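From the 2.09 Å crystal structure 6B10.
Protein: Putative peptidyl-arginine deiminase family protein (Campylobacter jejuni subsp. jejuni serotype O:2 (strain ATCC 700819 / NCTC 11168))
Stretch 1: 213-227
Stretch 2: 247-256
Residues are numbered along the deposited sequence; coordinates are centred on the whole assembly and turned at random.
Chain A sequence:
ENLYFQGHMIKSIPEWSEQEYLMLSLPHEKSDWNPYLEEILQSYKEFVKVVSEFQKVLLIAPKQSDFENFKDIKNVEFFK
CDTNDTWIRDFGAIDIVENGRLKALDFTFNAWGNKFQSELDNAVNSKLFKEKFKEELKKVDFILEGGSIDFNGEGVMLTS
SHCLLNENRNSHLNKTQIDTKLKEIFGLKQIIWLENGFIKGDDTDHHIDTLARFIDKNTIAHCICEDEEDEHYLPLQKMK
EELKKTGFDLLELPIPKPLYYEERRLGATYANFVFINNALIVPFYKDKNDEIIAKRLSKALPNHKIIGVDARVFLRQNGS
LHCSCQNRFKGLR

Stretch 1, residues 213-227: RFIDKNTIAHCICED
Stretch 2, residues 247-256: GFDLLELPIP

Residues 219-224 and 249-254 form neighbouring parallel β-strands, their axes crossing at -38° and approaching to 4.3 Å. Thr219 pairs with Asp249 and the register continues residue by residue to Ile224 with Pro254; CA-CA is 4.5 Å for Ala221 with Leu251 and 5.3 Å for His222 with Glu252. Phi and psi are broadly extended, though psi falls to 87° at Leu253. Residues 213-214 are also strand, and the chain turns a corner at 215; Arg213 N bonds Ala221 O and Ala221 N bonds Arg213 O, both at 2.8 Å. As parallel strands require, alternate residues bond across: Ile220 N to Asp249 O (2.8 Å), Leu251 N to Ile220 O (2.9 Å), and so on to Ile255 N with Ile224 O (2.9 Å). Pro254 lacks an amide hydrogen, but this pattern asks none of it. A type I turn spans Asp216 to Thr219; Asp216 OD1 accepts from Thr219 OG1 at 2.6 Å. Gly247, at phi 88°, leaves a helix where a CB would jam against the preceding carbonyl.

Side chains alternate between faces. On one, the Ala221 methyl packs beside two leucines, its CB 4.1 Å from Leu251 CD2 and 3.9 Å from Leu253 CD1 (chi1 t and m, respectively). Polar Thr219 (m) and Asp249 (m) share a water, 2.6 Å from Thr219 OG1 and 2.8 Å from Asp249 OD2.

On the other face, Ile220 (m, t) places CD1 3.9 Å from Phe248 CD2. His222 (p) bonds from ND1 to Cys223 O at 3.1 Å; its NE2 and Glu252 OE2, both polar, share a water 2.8 Å from each. Apolar Ile224 (t, p) packs CG2 4.0 Å from Pro254 CB, a nonpolar contact.

Ahead of strand 249-254, the Phe248 ring (m) receives the edge of Phe214 (m) on its face, centroids 5.2 Å apart and planes at 81°. Beyond the strand ends, Cys225 SG meets Ile255 CD1 at 3.9 Å.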

# COMPACT_ATOMS: atom_id res chain seq x y z
N ARG A 213 -5.35 -2.26 -8.55
CA ARG A 213 -5.52 -1.06 -7.76
C ARG A 213 -6.50 -0.12 -8.45
O ARG A 213 -6.41 0.07 -9.66
CB ARG A 213 -4.20 -0.28 -7.64
CG ARG A 213 -2.99 -1.03 -7.10
CD ARG A 213 -3.04 -1.23 -5.59
NE ARG A 213 -3.14 0.04 -4.88
CZ ARG A 213 -2.12 0.85 -4.61
NH1 ARG A 213 -0.87 0.57 -4.98
NH2 ARG A 213 -2.34 1.99 -3.97
N PHE A 214 -7.41 0.49 -7.70
CA PHE A 214 -8.15 1.64 -8.22
C PHE A 214 -7.21 2.83 -8.36
O PHE A 214 -6.40 3.11 -7.46
CB PHE A 214 -9.30 2.03 -7.30
CG PHE A 214 -10.43 1.06 -7.30
CD1 PHE A 214 -11.32 1.02 -8.36
CD2 PHE A 214 -10.62 0.18 -6.24
CE1 PHE A 214 -12.38 0.12 -8.37
CE2 PHE A 214 -11.67 -0.72 -6.23
CZ PHE A 214 -12.55 -0.75 -7.30
N ILE A 215 -7.33 3.54 -9.48
CA ILE A 215 -6.61 4.79 -9.68
C ILE A 215 -7.56 6.00 -9.74
O ILE A 215 -7.12 7.14 -9.57
CB ILE A 215 -5.72 4.75 -10.93
CG1 ILE A 215 -6.53 4.52 -12.21
CG2 ILE A 215 -4.68 3.66 -10.76
CD1 ILE A 215 -5.70 4.56 -13.47
N ASP A 216 -8.83 5.75 -10.03
CA ASP A 216 -9.90 6.69 -9.73
C ASP A 216 -11.17 5.89 -9.44
O ASP A 216 -11.11 4.66 -9.44
CB ASP A 216 -10.07 7.76 -10.84
CG ASP A 216 -10.53 7.19 -12.18
OD1 ASP A 216 -11.31 6.22 -12.24
OD2 ASP A 216 -10.11 7.75 -13.20
N LYS A 217 -12.28 6.56 -9.16
CA LYS A 217 -13.50 5.86 -8.75
C LYS A 217 -14.03 4.90 -9.82
O LYS A 217 -14.77 3.98 -9.49
CB LYS A 217 -14.61 6.85 -8.37
CG LYS A 217 -15.25 7.58 -9.54
CD LYS A 217 -16.23 8.63 -9.04
CE LYS A 217 -17.04 9.22 -10.18
NZ LYS A 217 -17.89 10.35 -9.72
N ASN A 218 -13.65 5.12 -11.08
CA ASN A 218 -14.15 4.31 -12.19
C ASN A 218 -13.14 3.36 -12.81
O ASN A 218 -13.48 2.65 -13.75
CB ASN A 218 -14.68 5.22 -13.30
CG ASN A 218 -15.81 6.11 -12.84
OD1 ASN A 218 -15.77 7.33 -13.01
ND2 ASN A 218 -16.82 5.51 -12.23
N THR A 219 -11.90 3.33 -12.31
CA THR A 219 -10.82 2.68 -13.06
C THR A 219 -9.91 1.80 -12.20
O THR A 219 -9.47 2.21 -11.12
CB THR A 219 -9.96 3.74 -13.75
OG1 THR A 219 -10.80 4.75 -14.32
CG2 THR A 219 -9.10 3.13 -14.83
N ILE A 220 -9.62 0.61 -12.72
CA ILE A 220 -8.71 -0.32 -12.08
C ILE A 220 -7.48 -0.55 -12.96
O ILE A 220 -7.60 -0.92 -14.14
CB ILE A 220 -9.38 -1.67 -11.80
CG1 ILE A 220 -10.48 -1.49 -10.75
CG2 ILE A 220 -8.35 -2.68 -11.29
CD1 ILE A 220 -11.35 -2.70 -10.54
N ALA A 221 -6.30 -0.32 -12.38
CA ALA A 221 -5.04 -0.63 -13.02
C ALA A 221 -4.61 -1.99 -12.51
O ALA A 221 -4.65 -2.22 -11.31
CB ALA A 221 -4.00 0.41 -12.69
N HIS A 222 -4.19 -2.88 -13.41
CA HIS A 222 -3.91 -4.27 -13.05
C HIS A 222 -2.76 -4.87 -13.85
O HIS A 222 -2.55 -4.56 -15.03
CB HIS A 222 -5.17 -5.14 -13.21
CG HIS A 222 -5.61 -5.34 -14.64
ND1 HIS A 222 -5.10 -6.35 -15.44
CD2 HIS A 222 -6.50 -4.68 -15.40
CE1 HIS A 222 -5.65 -6.27 -16.64
NE2 HIS A 222 -6.51 -5.27 -16.64
N CYS A 223 -2.02 -5.75 -13.19
CA CYS A 223 -0.91 -6.44 -13.80
C CYS A 223 -1.37 -7.30 -14.96
O CYS A 223 -2.46 -7.86 -14.94
CB CYS A 223 -0.18 -7.31 -12.78
SG CYS A 223 0.63 -6.33 -11.52
N ILE A 224 -0.53 -7.37 -15.99
CA ILE A 224 -0.76 -8.27 -17.12
C ILE A 224 0.60 -8.79 -17.54
O ILE A 224 1.63 -8.23 -17.17
CB ILE A 224 -1.51 -7.55 -18.28
CG1 ILE A 224 -2.20 -8.54 -19.21
CG2 ILE A 224 -0.57 -6.69 -19.10
CD1 ILE A 224 -3.16 -9.52 -18.56
N CYS A 225 0.61 -9.90 -18.27
CA CYS A 225 1.84 -10.47 -18.80
C CYS A 225 1.64 -10.79 -20.28
O CYS A 225 0.67 -11.45 -20.64
CB CYS A 225 2.20 -11.73 -18.04
SG CYS A 225 3.68 -12.54 -18.67
N GLU A 226 2.55 -10.30 -21.12
CA GLU A 226 2.45 -10.43 -22.57
C GLU A 226 3.19 -11.66 -23.14
O GLU A 226 2.90 -12.11 -24.25
CB GLU A 226 2.94 -9.14 -23.24
CG GLU A 226 1.91 -8.02 -23.23
CD GLU A 226 2.50 -6.63 -23.33
OE1 GLU A 226 3.67 -6.48 -23.74
OE2 GLU A 226 1.78 -5.66 -22.98
N ASP A 227 4.14 -12.21 -22.37
CA ASP A 227 4.91 -13.37 -22.80
C ASP A 227 4.19 -14.66 -22.42
O ASP A 227 4.07 -14.98 -21.23
CB ASP A 227 6.30 -13.35 -22.16
CG ASP A 227 7.15 -14.56 -22.54
OD1 ASP A 227 6.69 -15.44 -23.28
OD2 ASP A 227 8.31 -14.62 -22.08
N GLY A 247 -17.16 -4.32 -14.73
CA GLY A 247 -17.66 -3.10 -15.37
C GLY A 247 -16.76 -1.88 -15.22
O GLY A 247 -16.99 -0.85 -15.86
N PHE A 248 -15.73 -1.97 -14.38
CA PHE A 248 -14.79 -0.86 -14.23
C PHE A 248 -13.90 -0.75 -15.45
O PHE A 248 -13.59 -1.75 -16.09
CB PHE A 248 -13.96 -1.01 -12.95
CG PHE A 248 -14.74 -0.74 -11.70
CD1 PHE A 248 -15.14 0.55 -11.40
CD2 PHE A 248 -15.12 -1.77 -10.86
CE1 PHE A 248 -15.88 0.82 -10.26
CE2 PHE A 248 -15.86 -1.51 -9.72
CZ PHE A 248 -16.25 -0.22 -9.42
N ASP A 249 -13.49 0.47 -15.78
CA ASP A 249 -12.50 0.67 -16.82
C ASP A 249 -11.18 0.04 -16.37
O ASP A 249 -10.85 0.06 -15.17
CB ASP A 249 -12.32 2.16 -17.13
CG ASP A 249 -13.55 2.79 -17.79
OD1 ASP A 249 -14.38 2.04 -18.34
OD2 ASP A 249 -13.68 4.03 -17.77
N LEU A 250 -10.45 -0.54 -17.31
CA LEU A 250 -9.22 -1.27 -16.99
C LEU A 250 -8.03 -0.63 -17.67
O LEU A 250 -8.11 -0.24 -18.83
CB LEU A 250 -9.33 -2.73 -17.41
CG LEU A 250 -10.46 -3.53 -16.76
CD1 LEU A 250 -10.48 -4.94 -17.33
CD2 LEU A 250 -10.34 -3.56 -15.25
N LEU A 251 -6.92 -0.54 -16.93
CA LEU A 251 -5.66 -0.02 -17.43
C LEU A 251 -4.59 -1.08 -17.13
O LEU A 251 -4.50 -1.55 -16.00
CB LEU A 251 -5.33 1.32 -16.76
CG LEU A 251 -4.10 2.12 -17.22
CD1 LEU A 251 -4.32 3.62 -17.05
CD2 LEU A 251 -2.84 1.69 -16.46
N GLU A 252 -3.80 -1.46 -18.13
CA GLU A 252 -2.91 -2.61 -17.97
C GLU A 252 -1.51 -2.19 -17.54
O GLU A 252 -0.98 -1.17 -17.98
CB GLU A 252 -2.85 -3.42 -19.27
CG GLU A 252 -4.15 -4.14 -19.58
CD GLU A 252 -4.07 -5.04 -20.80
OE1 GLU A 252 -3.03 -5.04 -21.50
OE2 GLU A 252 -5.06 -5.75 -21.06
N LEU A 253 -0.92 -3.01 -16.68
CA LEU A 253 0.42 -2.78 -16.17
C LEU A 253 1.26 -4.01 -16.50
O LEU A 253 1.35 -4.92 -15.69
CB LEU A 253 0.39 -2.57 -14.65
CG LEU A 253 -0.52 -1.45 -14.14
CD1 LEU A 253 -0.64 -1.53 -12.62
CD2 LEU A 253 -0.01 -0.08 -14.58
N PRO A 254 1.87 -4.04 -17.70
CA PRO A 254 2.64 -5.22 -18.10
C PRO A 254 3.87 -5.42 -17.24
O PRO A 254 4.67 -4.51 -17.10
CB PRO A 254 3.04 -4.92 -19.55
CG PRO A 254 2.97 -3.43 -19.66
CD PRO A 254 1.85 -3.02 -18.77
N ILE A 255 4.01 -6.61 -16.67
CA ILE A 255 5.15 -6.88 -15.79
C ILE A 255 6.46 -6.80 -16.58
O ILE A 255 6.48 -7.06 -17.78
CB ILE A 255 5.03 -8.25 -15.07
CG1 ILE A 255 5.08 -9.42 -16.06
CG2 ILE A 255 3.76 -8.29 -14.23
CD1 ILE A 255 5.01 -10.79 -15.40
N PRO A 256 7.55 -6.39 -15.91
CA PRO A 256 8.81 -6.30 -16.62
C PRO A 256 9.38 -7.69 -16.92
O PRO A 256 8.82 -8.69 -16.48
CB PRO A 256 9.70 -5.55 -15.63
CG PRO A 256 9.17 -5.90 -14.30
CD PRO A 256 7.69 -6.06 -14.48
O HOH W 1 -11.48 5.44 -16.72
O HOH W 2 -7.23 -5.17 -19.36
O HOH W 3 4.88 -8.34 -19.66
O HOH W 4 -0.48 -4.03 -21.99